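Local coordinates for MHC class I protein (Ginglymostoma cirratum, PDB 6LUP), which probably presents peptides to T cells of the nurse shark, holding each one in a groove between two helices above an antiparallel sheet, at residues 12-15 with 19-22; 33-38 with 67-72; 80-85 with 138-143; 113-118 with 134-139. All blocks are in the same frame, centred on the assembly; numbering follows the deposited sequence.

Interaction 1 (12-15 with 19-22); sequences STAG and PEFV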
loop_
_atom_site.group_PDB
_atom_site.type_symbol
_atom_site.label_atom_id
_atom_site.label_comp_id
_atom_site.label_asym_id
_atom_site.label_seq_id
_atom_site.Cartn_x
_atom_site.Cartn_y
_atom_site.Cartn_z
ATOM N N SER A 12 5.284 -7.084 14.504
ATOM C CA SER A 12 4.822 -6.227 15.596
ATOM C C SER A 12 4.967 -6.917 16.938
ATOM O O SER A 12 4.860 -8.140 17.037
ATOM C CB SER A 12 3.360 -5.825 15.399
ATOM O OG SER A 12 3.199 -5.041 14.235
ATOM N N THR A 13 5.197 -6.119 17.972
ATOM C CA THR A 13 5.258 -6.620 19.334
ATOM C C THR A 13 3.922 -7.262 19.706
ATOM O O THR A 13 2.864 -6.821 19.247
ATOM C CB THR A 13 5.606 -5.488 20.322
ATOM O OG1 THR A 13 5.900 -6.047 21.605
ATOM C CG2 THR A 13 4.458 -4.498 20.453
ATOM N N ALA A 14 3.971 -8.315 20.515
ATOM C CA ALA A 14 2.751 -8.957 20.988
ATOM C C ALA A 14 1.883 -7.901 21.663
ATOM O O ALA A 14 2.284 -7.292 22.662
ATOM C CB ALA A 14 3.077 -10.088 21.949
ATOM N N GLY A 15 0.700 -7.676 21.100
ATOM C CA GLY A 15 -0.123 -6.543 21.495
ATOM C C GLY A 15 -1.465 -6.579 20.804
ATOM O O GLY A 15 -1.900 -7.630 20.327
ATOM N N PRO A 19 -1.827 -9.083 13.996
ATOM C CA PRO A 19 -1.008 -10.292 14.106
ATOM C C PRO A 19 0.467 -9.935 14.250
ATOM O O PRO A 19 0.924 -8.961 13.652
ATOM C CB PRO A 19 -1.247 -11.000 12.770
ATOM C CG PRO A 19 -2.592 -10.537 12.337
ATOM C CD PRO A 19 -2.685 -9.112 12.795
ATOM N N GLU A 20 1.198 -10.720 15.037
ATOM C CA GLU A 20 2.612 -10.445 15.338
ATOM C C GLU A 20 3.520 -10.397 14.102
ATOM O O GLU A 20 4.584 -9.765 14.123
ATOM C CB GLU A 20 3.149 -11.470 16.338
ATOM C CG GLU A 20 2.468 -11.436 17.697
ATOM C CD GLU A 20 3.086 -12.416 18.672
ATOM O OE1 GLU A 20 2.358 -13.304 19.161
ATOM O OE2 GLU A 20 4.300 -12.309 18.946
ATOM N N PHE A 21 3.092 -11.081 13.041
ATOM C CA PHE A 21 3.783 -11.079 11.767
ATOM C C PHE A 21 2.768 -11.068 10.637
ATOM O O PHE A 21 1.824 -11.855 10.625
ATOM C CB PHE A 21 4.692 -12.302 11.650
ATOM C CG PHE A 21 5.463 -12.374 10.356
ATOM C CD1 PHE A 21 6.096 -11.245 9.836
ATOM C CD2 PHE A 21 5.576 -13.580 9.670
ATOM C CE1 PHE A 21 6.811 -11.316 8.651
ATOM C CE2 PHE A 21 6.295 -13.659 8.489
ATOM C CZ PHE A 21 6.913 -12.526 7.978
ATOM N N VAL A 22 2.970 -10.154 9.696
ATOM C CA VAL A 22 2.172 -10.096 8.478
ATOM C C VAL A 22 3.059 -9.709 7.297
ATOM O O VAL A 22 3.790 -8.716 7.346
ATOM C CB VAL A 22 0.947 -9.159 8.614
ATOM C CG1 VAL A 22 1.338 -7.839 9.257
ATOM C CG2 VAL A 22 0.280 -8.929 7.264
HETATM O O HOH W 1 3.024 -7.151 12.449
HETATM O O HOH W 2 6.059 -10.076 18.391
#
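The side chain of Glu20 lies alongside the turning backbone of Ser12 to Ala14: its CB passes Ser12 O at 3.8 Å, and its CD reaches Ala14 CB at 4.0 Å. CG stands anti to the carbonyl carbon (chi1 -63°) and the chain runs on extended, which carries the carboxylate up to the small methyl of Ala14. Beside this contact, Ser12 N donates a 2.8 Å hydrogen bond to Glu20 O, coming in from above the carbonyl plane, while two waters bridge the segments. One accepts from Ser12 OG and donates to Pro19 O at 3.0 Å. The other donates both to Ser12 O, at 2.6 Å, and to Glu20 OE2, at 2.9 Å. Serine suits its place because its hydroxyl can donate to the water that bridges to Pro19 O, and the ring of Pro19 fixes phi near -57° where the chain turns back. Ser12 also packs on an apolar side chain of another protein chain. Glu20 OE2 makes a salt bridge to Lys73 of helix 55-82. The contact thus closes the loop between neighbouring antiparallel strands 3-12 and 21-27 of the groove floor, with that helix alongside.

Interaction 2 (33-38 with 67-72); sequences VQYDSD and GWEPWG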
loop_
_atom_site.group_PDB
_atom_site.type_symbol
_atom_site.label_atom_id
_atom_site.label_comp_id
_atom_site.label_asym_id
_atom_site.label_seq_id
_atom_site.Cartn_x
_atom_site.Cartn_y
_atom_site.Cartn_z
ATOM N N VAL A 33 -0.292 -12.265 -2.825
ATOM C CA VAL A 33 -0.140 -13.227 -1.729
ATOM C C VAL A 33 -0.165 -12.541 -0.361
ATOM O O VAL A 33 0.044 -11.327 -0.246
ATOM C CB VAL A 33 1.125 -14.124 -1.862
ATOM C CG1 VAL A 33 0.975 -15.113 -3.010
ATOM C CG2 VAL A 33 2.400 -13.297 -2.017
ATOM N N GLN A 34 -0.437 -13.334 0.669
ATOM C CA GLN A 34 -0.484 -12.857 2.043
ATOM C C GLN A 34 -0.079 -13.997 2.960
ATOM O O GLN A 34 -0.359 -15.166 2.677
ATOM C CB GLN A 34 -1.895 -12.366 2.396
ATOM C CG GLN A 34 -2.040 -11.705 3.768
ATOM C CD GLN A 34 -2.321 -12.683 4.911
ATOM O OE1 GLN A 34 -2.639 -13.855 4.694
ATOM N NE2 GLN A 34 -2.197 -12.194 6.140
ATOM N N TYR A 35 0.584 -13.641 4.053
ATOM C CA TYR A 35 0.875 -14.559 5.140
ATOM C C TYR A 35 0.747 -13.813 6.468
ATOM O O TYR A 35 1.105 -12.634 6.559
ATOM C CB TYR A 35 2.290 -15.107 4.972
ATOM C CG TYR A 35 2.750 -16.041 6.066
ATOM C CD1 TYR A 35 3.225 -15.543 7.278
ATOM C CD2 TYR A 35 2.744 -17.420 5.878
ATOM C CE1 TYR A 35 3.655 -16.394 8.281
ATOM C CE2 TYR A 35 3.178 -18.278 6.873
ATOM C CZ TYR A 35 3.633 -17.759 8.073
ATOM O OH TYR A 35 4.066 -18.599 9.070
ATOM N N ASP A 36 0.228 -14.491 7.490
ATOM C CA ASP A 36 0.272 -13.960 8.859
ATOM C C ASP A 36 0.517 -15.034 9.913
ATOM O O ASP A 36 0.320 -16.219 9.661
ATOM C CB ASP A 36 -0.966 -13.110 9.198
ATOM C CG ASP A 36 -2.239 -13.917 9.242
ATOM O OD1 ASP A 36 -2.401 -14.736 10.168
ATOM O OD2 ASP A 36 -3.093 -13.722 8.358
ATOM N N SER A 37 0.933 -14.589 11.096
ATOM C CA SER A 37 1.322 -15.467 12.202
ATOM C C SER A 37 0.160 -16.161 12.920
ATOM O O SER A 37 0.389 -16.978 13.812
ATOM C CB SER A 37 2.175 -14.693 13.212
ATOM O OG SER A 37 1.593 -13.434 13.497
ATOM N N ASP A 38 -1.075 -15.832 12.542
ATOM C CA ASP A 38 -2.247 -16.536 13.061
ATOM C C ASP A 38 -2.557 -17.770 12.207
ATOM O O ASP A 38 -2.613 -18.889 12.723
ATOM C CB ASP A 38 -3.466 -15.610 13.146
ATOM C CG ASP A 38 -3.271 -14.457 14.128
ATOM O OD1 ASP A 38 -2.561 -14.636 15.143
ATOM O OD2 ASP A 38 -3.839 -13.366 13.885
ATOM N N GLY A 67 9.956 -19.530 8.336
ATOM C CA GLY A 67 11.314 -19.214 8.769
ATOM C C GLY A 67 11.454 -17.747 9.139
ATOM O O GLY A 67 12.153 -17.401 10.099
ATOM N N TRP A 68 10.784 -16.881 8.379
ATOM C CA TRP A 68 10.827 -15.440 8.625
ATOM C C TRP A 68 10.100 -15.047 9.912
ATOM O O TRP A 68 10.483 -14.081 10.567
ATOM C CB TRP A 68 10.225 -14.661 7.450
ATOM C CG TRP A 68 11.115 -14.527 6.240
ATOM C CD1 TRP A 68 10.926 -15.107 5.017
ATOM C CD2 TRP A 68 12.317 -13.749 6.130
ATOM N NE1 TRP A 68 11.938 -14.747 4.155
ATOM C CE2 TRP A 68 12.805 -13.915 4.811
ATOM C CE3 TRP A 68 13.032 -12.937 7.015
ATOM C CZ2 TRP A 68 13.968 -13.295 4.357
ATOM C CZ3 TRP A 68 14.196 -12.323 6.565
ATOM C CH2 TRP A 68 14.651 -12.506 5.245
ATOM N N GLU A 69 9.057 -15.800 10.260
ATOM C CA GLU A 69 8.165 -15.445 11.374
ATOM C C GLU A 69 8.871 -15.310 12.732
ATOM O O GLU A 69 8.763 -14.258 13.374
ATOM C CB GLU A 69 6.979 -16.413 11.462
ATOM C CG GLU A 69 6.005 -16.088 12.587
ATOM C CD GLU A 69 4.869 -17.089 12.716
ATOM O OE1 GLU A 69 4.513 -17.754 11.715
ATOM O OE2 GLU A 69 4.320 -17.206 13.831
ATOM N N PRO A 70 9.585 -16.363 13.183
ATOM C CA PRO A 70 10.318 -16.215 14.442
ATOM C C PRO A 70 11.464 -15.203 14.341
ATOM O O PRO A 70 11.714 -14.468 15.302
ATOM C CB PRO A 70 10.859 -17.626 14.708
ATOM C CG PRO A 70 10.826 -18.318 13.387
ATOM C CD PRO A 70 9.637 -17.749 12.686
ATOM N N TRP A 71 12.125 -15.160 13.184
ATOM C CA TRP A 71 13.288 -14.300 12.958
ATOM C C TRP A 71 13.041 -12.858 13.409
ATOM O O TRP A 71 13.769 -12.327 14.253
ATOM C CB TRP A 71 13.694 -14.338 11.482
ATOM C CG TRP A 71 14.895 -13.487 11.132
ATOM C CD1 TRP A 71 16.208 -13.782 11.365
ATOM C CD2 TRP A 71 14.882 -12.215 10.471
ATOM N NE1 TRP A 71 17.015 -12.773 10.892
ATOM C CE2 TRP A 71 16.227 -11.799 10.339
ATOM C CE3 TRP A 71 13.867 -11.386 9.981
ATOM C CZ2 TRP A 71 16.584 -10.587 9.742
ATOM C CZ3 TRP A 71 14.223 -10.177 9.382
ATOM C CH2 TRP A 71 15.572 -9.792 9.270
ATOM N N GLY A 72 12.000 -12.246 12.855
ATOM C CA GLY A 72 11.659 -10.867 13.168
ATOM C C GLY A 72 11.269 -10.633 14.616
ATOM O O GLY A 72 11.576 -9.581 15.174
#
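Tyr35 OH donates a 2.8 Å hydrogen bond to Glu69 OE1, joining a strand of the class I groove floor to the helix that forms one of its walls. The oxygen lies at the edge of the tyrosine ring, in its plane, and is met nearly along its C-O axis. Ring and carboxylate planes are turned 61° apart, and the two side chains cross at about a right angle. Both reach out fully: Tyr35 puts CG anti to its backbone N (chi1 178°) and Glu69 does the same before continuing extended, so that the pair spans the gap between strand 30-36 and helix 55-82. Tyrosine suits a buried place of this kind, since its long ring packs while the hydroxyl still finds an acceptor.

The second carboxylate oxygen, Glu69 OE2, rests 3.4 Å from Ser37 CB, and Lys40 gives it a weak, long ion pair. Ser37 turns its own OG elsewhere, to the backbone N of Phe21 in the neighbouring strand. At the last residue of the strand, Asp36 OD1 accepts from Asp38 N at 2.9 Å, an Asx turn, while its OD2 receives Gln34 NE2.

On the helix, Pro70 lacks an N-H for the turn before it, and a kink falls there. Trp68 and Trp71 bond through their NE1 atoms to the backbone of the bound peptide. They also touch each other: Trp68 CZ3 stands 3.5 Å above the Trp71 ring, offset toward its rim.

Interaction 3 (80-85 with 138-143); sequences SKRTNQ and EITKNK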
loop_
_atom_site.group_PDB
_atom_site.type_symbol
_atom_site.label_atom_id
_atom_site.label_comp_id
_atom_site.label_asym_id
_atom_site.label_seq_id
_atom_site.Cartn_x
_atom_site.Cartn_y
_atom_site.Cartn_z
ATOM N N SER A 80 15.934 -4.105 21.017
ATOM C CA SER A 80 15.539 -3.447 22.262
ATOM C C SER A 80 16.714 -3.412 23.232
ATOM O O SER A 80 16.975 -2.387 23.865
ATOM C CB SER A 80 14.349 -4.159 22.903
ATOM O OG SER A 80 13.181 -4.002 22.119
ATOM N N LYS A 81 17.423 -4.535 23.326
ATOM C CA LYS A 81 18.615 -4.645 24.157
ATOM C C LYS A 81 19.717 -3.708 23.662
ATOM O O LYS A 81 20.401 -3.070 24.465
ATOM C CB LYS A 81 19.112 -6.095 24.185
ATOM C CG LYS A 81 20.184 -6.366 25.230
ATOM C CD LYS A 81 20.550 -7.841 25.299
ATOM C CE LYS A 81 21.657 -8.083 26.316
ATOM N NZ LYS A 81 22.120 -9.498 26.301
ATOM N N ARG A 82 19.870 -3.624 22.343
ATOM C CA ARG A 82 20.896 -2.787 21.723
ATOM C C ARG A 82 20.646 -1.294 21.918
ATOM O O ARG A 82 21.590 -0.511 22.034
ATOM C CB ARG A 82 21.009 -3.090 20.231
ATOM C CG ARG A 82 21.687 -4.407 19.903
ATOM C CD ARG A 82 22.045 -4.453 18.431
ATOM N NE ARG A 82 22.417 -5.795 17.997
ATOM C CZ ARG A 82 22.513 -6.172 16.724
ATOM N NH1 ARG A 82 22.271 -5.306 15.745
ATOM N NH2 ARG A 82 22.859 -7.419 16.429
ATOM N N THR A 83 19.374 -0.910 21.948
ATOM C CA THR A 83 18.991 0.491 22.105
ATOM C C THR A 83 18.566 0.799 23.542
ATOM O O THR A 83 18.031 1.875 23.823
ATOM C CB THR A 83 17.857 0.873 21.131
ATOM O OG1 THR A 83 16.816 -0.105 21.204
ATOM C CG2 THR A 83 18.373 0.938 19.705
ATOM N N ASN A 84 18.819 -0.153 24.442
ATOM C CA ASN A 84 18.424 -0.063 25.855
ATOM C C ASN A 84 16.946 0.298 26.050
ATOM O O ASN A 84 16.585 1.001 26.995
ATOM C CB ASN A 84 19.350 0.892 26.629
ATOM C CG ASN A 84 20.755 0.336 26.808
ATOM O OD1 ASN A 84 20.943 -0.756 27.349
ATOM N ND2 ASN A 84 21.750 1.094 26.360
ATOM N N GLN A 85 16.126 -0.098 25.091
ATOM C CA GLN A 85 14.663 0.053 25.275
ATOM C C GLN A 85 14.230 -1.185 26.050
ATOM O O GLN A 85 14.834 -2.243 25.836
ATOM C CB GLN A 85 13.958 0.125 23.927
ATOM C CG GLN A 85 14.487 1.219 23.023
ATOM C CD GLN A 85 13.357 1.931 22.327
ATOM O OE1 GLN A 85 12.341 2.246 22.928
ATOM N NE2 GLN A 85 13.536 2.192 21.046
ATOM N N GLU A 138 25.648 -1.435 13.290
ATOM C CA GLU A 138 27.064 -1.667 12.994
ATOM C C GLU A 138 27.521 -3.088 13.293
ATOM O O GLU A 138 28.278 -3.677 12.521
ATOM C CB GLU A 138 27.941 -0.661 13.742
ATOM C CG GLU A 138 27.852 0.756 13.195
ATOM C CD GLU A 138 28.689 1.752 13.977
ATOM O OE1 GLU A 138 29.611 1.330 14.712
ATOM O OE2 GLU A 138 28.421 2.968 13.848
ATOM N N ILE A 139 27.051 -3.635 14.409
ATOM C CA ILE A 139 27.419 -4.993 14.807
ATOM C C ILE A 139 26.815 -6.055 13.873
ATOM O O ILE A 139 27.413 -7.116 13.664
ATOM C CB ILE A 139 27.108 -5.258 16.307
ATOM C CG1 ILE A 139 27.642 -6.626 16.757
ATOM C CG2 ILE A 139 25.625 -5.112 16.609
ATOM C CD1 ILE A 139 29.151 -6.690 16.893
ATOM N N THR A 140 25.651 -5.753 13.300
ATOM C CA THR A 140 25.022 -6.617 12.297
ATOM C C THR A 140 25.726 -6.479 10.941
ATOM O O THR A 140 25.966 -7.479 10.256
ATOM C CB THR A 140 23.510 -6.320 12.168
ATOM O OG1 THR A 140 22.848 -6.670 13.389
ATOM C CG2 THR A 140 22.883 -7.114 11.029
ATOM N N LYS A 141 26.058 -5.241 10.574
ATOM C CA LYS A 141 26.765 -4.948 9.324
ATOM C C LYS A 141 28.093 -5.695 9.240
ATOM O O LYS A 141 28.440 -6.246 8.192
ATOM C CB LYS A 141 26.993 -3.439 9.172
ATOM C CG LYS A 141 27.894 -3.060 8.009
ATOM C CD LYS A 141 28.220 -1.576 7.991
ATOM C CE LYS A 141 29.470 -1.292 7.171
ATOM N NZ LYS A 141 29.400 -1.818 5.781
ATOM N N ASN A 142 28.826 -5.715 10.350
ATOM C CA ASN A 142 30.117 -6.387 10.401
ATOM C C ASN A 142 29.993 -7.896 10.230
ATOM O O ASN A 142 30.852 -8.524 9.607
ATOM C CB ASN A 142 30.866 -6.039 11.690
ATOM C CG ASN A 142 31.351 -4.596 11.720
ATOM O OD1 ASN A 142 31.808 -4.114 12.756
ATOM N ND2 ASN A 142 31.260 -3.903 10.585
ATOM N N LYS A 143 28.920 -8.469 10.774
ATOM C CA LYS A 143 28.633 -9.892 10.606
ATOM C C LYS A 143 28.199 -10.200 9.176
ATOM O O LYS A 143 28.668 -11.164 8.570
ATOM C CB LYS A 143 27.550 -10.346 11.586
ATOM C CG LYS A 143 27.997 -10.368 13.038
ATOM C CD LYS A 143 26.820 -10.496 13.993
ATOM C CE LYS A 143 26.356 -11.936 14.124
ATOM N NZ LYS A 143 25.346 -12.073 15.211
#
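Arg82 reaches from the last turn of helix 55-82 across to helix 135-146, where its NH1 donates to Thr140 OG1 at 2.8 Å. The bond is fairly straight (N-H...O 157°), and the acceptor lies close to the guanidinium plane, at its edge. Such a span needs a long side chain held out straight: Arg82 sets CG anti to the carbonyl carbon (chi1 -74°) and stays extended from there to NE. Ile139 then settles over one face. Its CG2 methyl stands 3.3 Å above the centre of the guanidinium, close to CZ, and passes NE at 3.6 Å. Ile139 carries CG1 anti to the backbone N (chi1 -173°), which leaves CG2 between N and carbonyl carbon to do the touching. A branched residue suits this spot because its CG2 methyl can sit on the guanidinium face while the ethyl branch points elsewhere.

Thr140 faces the arginine with OG1. Two further bonds limit rotation here: Arg82 NH1 also reaches Trp136 O, and Thr140 OG1 makes a hydrogen bond to the backbone of the bound peptide. Lys143, one turn further along, brings NZ to 5.4 Å from Arg82 NH2. The peptide backbone receives both of these basic groups, Lys143 NZ in a salt bridge and Arg82 NH2 in a weak, long ion pair. Together they form a polar and basic site characteristic of the closed groove end in class I molecules, where the C-terminal carboxylate of the peptide is probably received.

Interaction 4 (113-118 with 134-139); sequences HAWDST and VTWGEI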
loop_
_atom_site.group_PDB
_atom_site.type_symbol
_atom_site.label_atom_id
_atom_site.label_comp_id
_atom_site.label_asym_id
_atom_site.label_seq_id
_atom_site.Cartn_x
_atom_site.Cartn_y
_atom_site.Cartn_z
ATOM N N HIS A 113 15.834 -3.004 5.589
ATOM C CA HIS A 113 15.309 -3.366 6.898
ATOM C C HIS A 113 15.088 -2.113 7.738
ATOM O O HIS A 113 15.845 -1.139 7.636
ATOM C CB HIS A 113 16.274 -4.297 7.629
ATOM C CG HIS A 113 16.618 -5.544 6.877
ATOM N ND1 HIS A 113 16.402 -6.804 7.393
ATOM C CD2 HIS A 113 17.181 -5.730 5.658
ATOM C CE1 HIS A 113 16.812 -7.711 6.522
ATOM N NE2 HIS A 113 17.287 -7.085 5.461
ATOM N N ALA A 114 14.045 -2.141 8.565
ATOM C CA ALA A 114 13.754 -1.029 9.462
ATOM C C ALA A 114 13.352 -1.485 10.851
ATOM O O ALA A 114 12.641 -2.481 11.022
ATOM C CB ALA A 114 12.678 -0.132 8.886
ATOM N N TRP A 115 13.825 -0.726 11.832
ATOM C CA TRP A 115 13.486 -0.910 13.231
ATOM C C TRP A 115 12.680 0.304 13.678
ATOM O O TRP A 115 13.103 1.447 13.480
ATOM C CB TRP A 115 14.772 -1.074 14.043
ATOM C CG TRP A 115 14.663 -0.759 15.501
ATOM C CD1 TRP A 115 15.251 0.283 16.152
ATOM C CD2 TRP A 115 13.936 -1.494 16.495
ATOM N NE1 TRP A 115 14.936 0.249 17.487
ATOM C CE2 TRP A 115 14.127 -0.831 17.726
ATOM C CE3 TRP A 115 13.139 -2.647 16.467
ATOM C CZ2 TRP A 115 13.556 -1.277 18.918
ATOM C CZ3 TRP A 115 12.567 -3.093 17.659
ATOM C CH2 TRP A 115 12.780 -2.406 18.865
ATOM N N ASP A 116 11.510 0.047 14.258
ATOM C CA ASP A 116 10.567 1.102 14.646
ATOM C C ASP A 116 10.398 2.156 13.549
ATOM O O ASP A 116 10.497 3.355 13.803
ATOM C CB ASP A 116 10.975 1.748 15.980
ATOM C CG ASP A 116 10.582 0.909 17.189
ATOM O OD1 ASP A 116 9.869 -0.101 17.024
ATOM O OD2 ASP A 116 10.982 1.266 18.314
ATOM N N SER A 117 10.154 1.683 12.331
ATOM C CA SER A 117 9.898 2.533 11.160
ATOM C C SER A 117 11.012 3.533 10.808
ATOM O O SER A 117 10.757 4.549 10.158
ATOM C CB SER A 117 8.534 3.233 11.275
ATOM O OG SER A 117 7.479 2.286 11.295
ATOM N N THR A 118 12.240 3.234 11.229
ATOM C CA THR A 118 13.416 4.010 10.823
ATOM C C THR A 118 14.475 3.098 10.199
ATOM O O THR A 118 14.618 1.939 10.599
ATOM C CB THR A 118 14.050 4.786 12.002
ATOM O OG1 THR A 118 14.434 3.871 13.033
ATOM C CG2 THR A 118 13.081 5.816 12.571
ATOM N N VAL A 134 22.848 3.903 11.548
ATOM C CA VAL A 134 22.764 3.918 13.011
ATOM C C VAL A 134 23.783 2.994 13.669
ATOM O O VAL A 134 24.230 2.017 13.066
ATOM C CB VAL A 134 21.343 3.577 13.517
ATOM C CG1 VAL A 134 20.379 4.717 13.224
ATOM C CG2 VAL A 134 20.842 2.268 12.918
ATOM N N THR A 135 24.135 3.316 14.914
ATOM C CA THR A 135 25.149 2.573 15.669
ATOM C C THR A 135 24.708 1.151 16.007
ATOM O O THR A 135 25.533 0.234 16.029
ATOM C CB THR A 135 25.547 3.300 16.974
ATOM O OG1 THR A 135 24.397 3.442 17.819
ATOM C CG2 THR A 135 26.142 4.681 16.681
ATOM N N TRP A 136 23.411 0.972 16.262
ATOM C CA TRP A 136 22.869 -0.344 16.618
ATOM C C TRP A 136 22.734 -1.303 15.424
ATOM O O TRP A 136 22.235 -2.426 15.566
ATOM C CB TRP A 136 21.553 -0.224 17.404
ATOM C CG TRP A 136 20.511 0.678 16.797
ATOM C CD1 TRP A 136 19.524 0.320 15.923
ATOM C CD2 TRP A 136 20.339 2.082 17.043
ATOM N NE1 TRP A 136 18.753 1.411 15.603
ATOM C CE2 TRP A 136 19.231 2.506 16.275
ATOM C CE3 TRP A 136 21.015 3.022 17.835
ATOM C CZ2 TRP A 136 18.782 3.832 16.274
ATOM C CZ3 TRP A 136 20.568 4.343 17.834
ATOM C CH2 TRP A 136 19.462 4.732 17.056
ATOM N N GLY A 137 23.189 -0.853 14.258
ATOM C CA GLY A 137 23.251 -1.689 13.065
ATOM C C GLY A 137 24.663 -2.140 12.735
ATOM O O GLY A 137 24.854 -3.114 11.998
ATOM N N GLU A 138 25.648 -1.435 13.290
ATOM C CA GLU A 138 27.064 -1.667 12.994
ATOM C C GLU A 138 27.521 -3.088 13.293
ATOM O O GLU A 138 28.278 -3.677 12.521
ATOM C CB GLU A 138 27.941 -0.661 13.742
ATOM C CG GLU A 138 27.852 0.756 13.195
ATOM C CD GLU A 138 28.689 1.752 13.977
ATOM O OE1 GLU A 138 29.611 1.330 14.712
ATOM O OE2 GLU A 138 28.421 2.968 13.848
ATOM N N ILE A 139 27.051 -3.635 14.409
ATOM C CA ILE A 139 27.419 -4.993 14.807
ATOM C C ILE A 139 26.815 -6.055 13.873
ATOM O O ILE A 139 27.413 -7.116 13.664
ATOM C CB ILE A 139 27.108 -5.258 16.307
ATOM C CG1 ILE A 139 27.642 -6.626 16.757
ATOM C CG2 ILE A 139 25.625 -5.112 16.609
ATOM C CD1 ILE A 139 29.151 -6.690 16.893
#
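The backbones bearing Trp115 and Trp136 stay well apart, the nearest CA atoms being those of Trp115 and Gly137 at 9.8 Å, and the contact is made by the two indoles. On one side is a tight beta hairpin of the groove floor, in which a type I' turn from Trp115 to Thr118 links strands 108-115 and 118-124; on the other is the start of helix 135-146.

The meeting point is narrow: Trp115 CD1 lies 3.7 Å from Trp136 NE1. Their five-membered rings have centroids 5.5 Å apart and planes at 76°, and they approach obliquely. Trp136 takes the rarer torsion in which CG sits between backbone N and carbonyl carbon (chi1 50°), swinging its indole back toward the hairpin and over Val134, whose CB stands 3.6 Å above the ring centre. Tryptophan suits both places because its broad indole reaches far from the backbone. Thr83, in the loop after helix 55-82, packs against both indoles.

Within the hairpin, the Trp115 ring and carbonyl have further partners. Asp116 adopts positive phi, as the turn requires, and lays its carboxyl carbon over the face of the Trp115 ring. Paired backbone bonds close the turn, Trp115 N to Thr118 O and Thr118 N to Trp115 O. That carbonyl accepts a second hydrogen as well, from Thr118 OG1 at 2.8 Å, nearly in line with the C=O bond at 172°.

From the N terminus, interaction 1 closes the loop between the first two strands of the floor, and interaction 2 follows in series, fastening the next strand to helix 55-82. The two touch where Ser37 meets Phe21. That same helix, followed to its C-terminal end, enters interaction 3, which bridges to helix 135-146. Interaction 4 nests inside interaction 3 along the chain, the two sharing Glu138 and Ile139, with centres about 7 Å apart; it ties a floor hairpin to the start of that helix. Trp71 also packs on His113, linking interactions 2 and 4 from wall to floor. Floor and both walls are thereby connected.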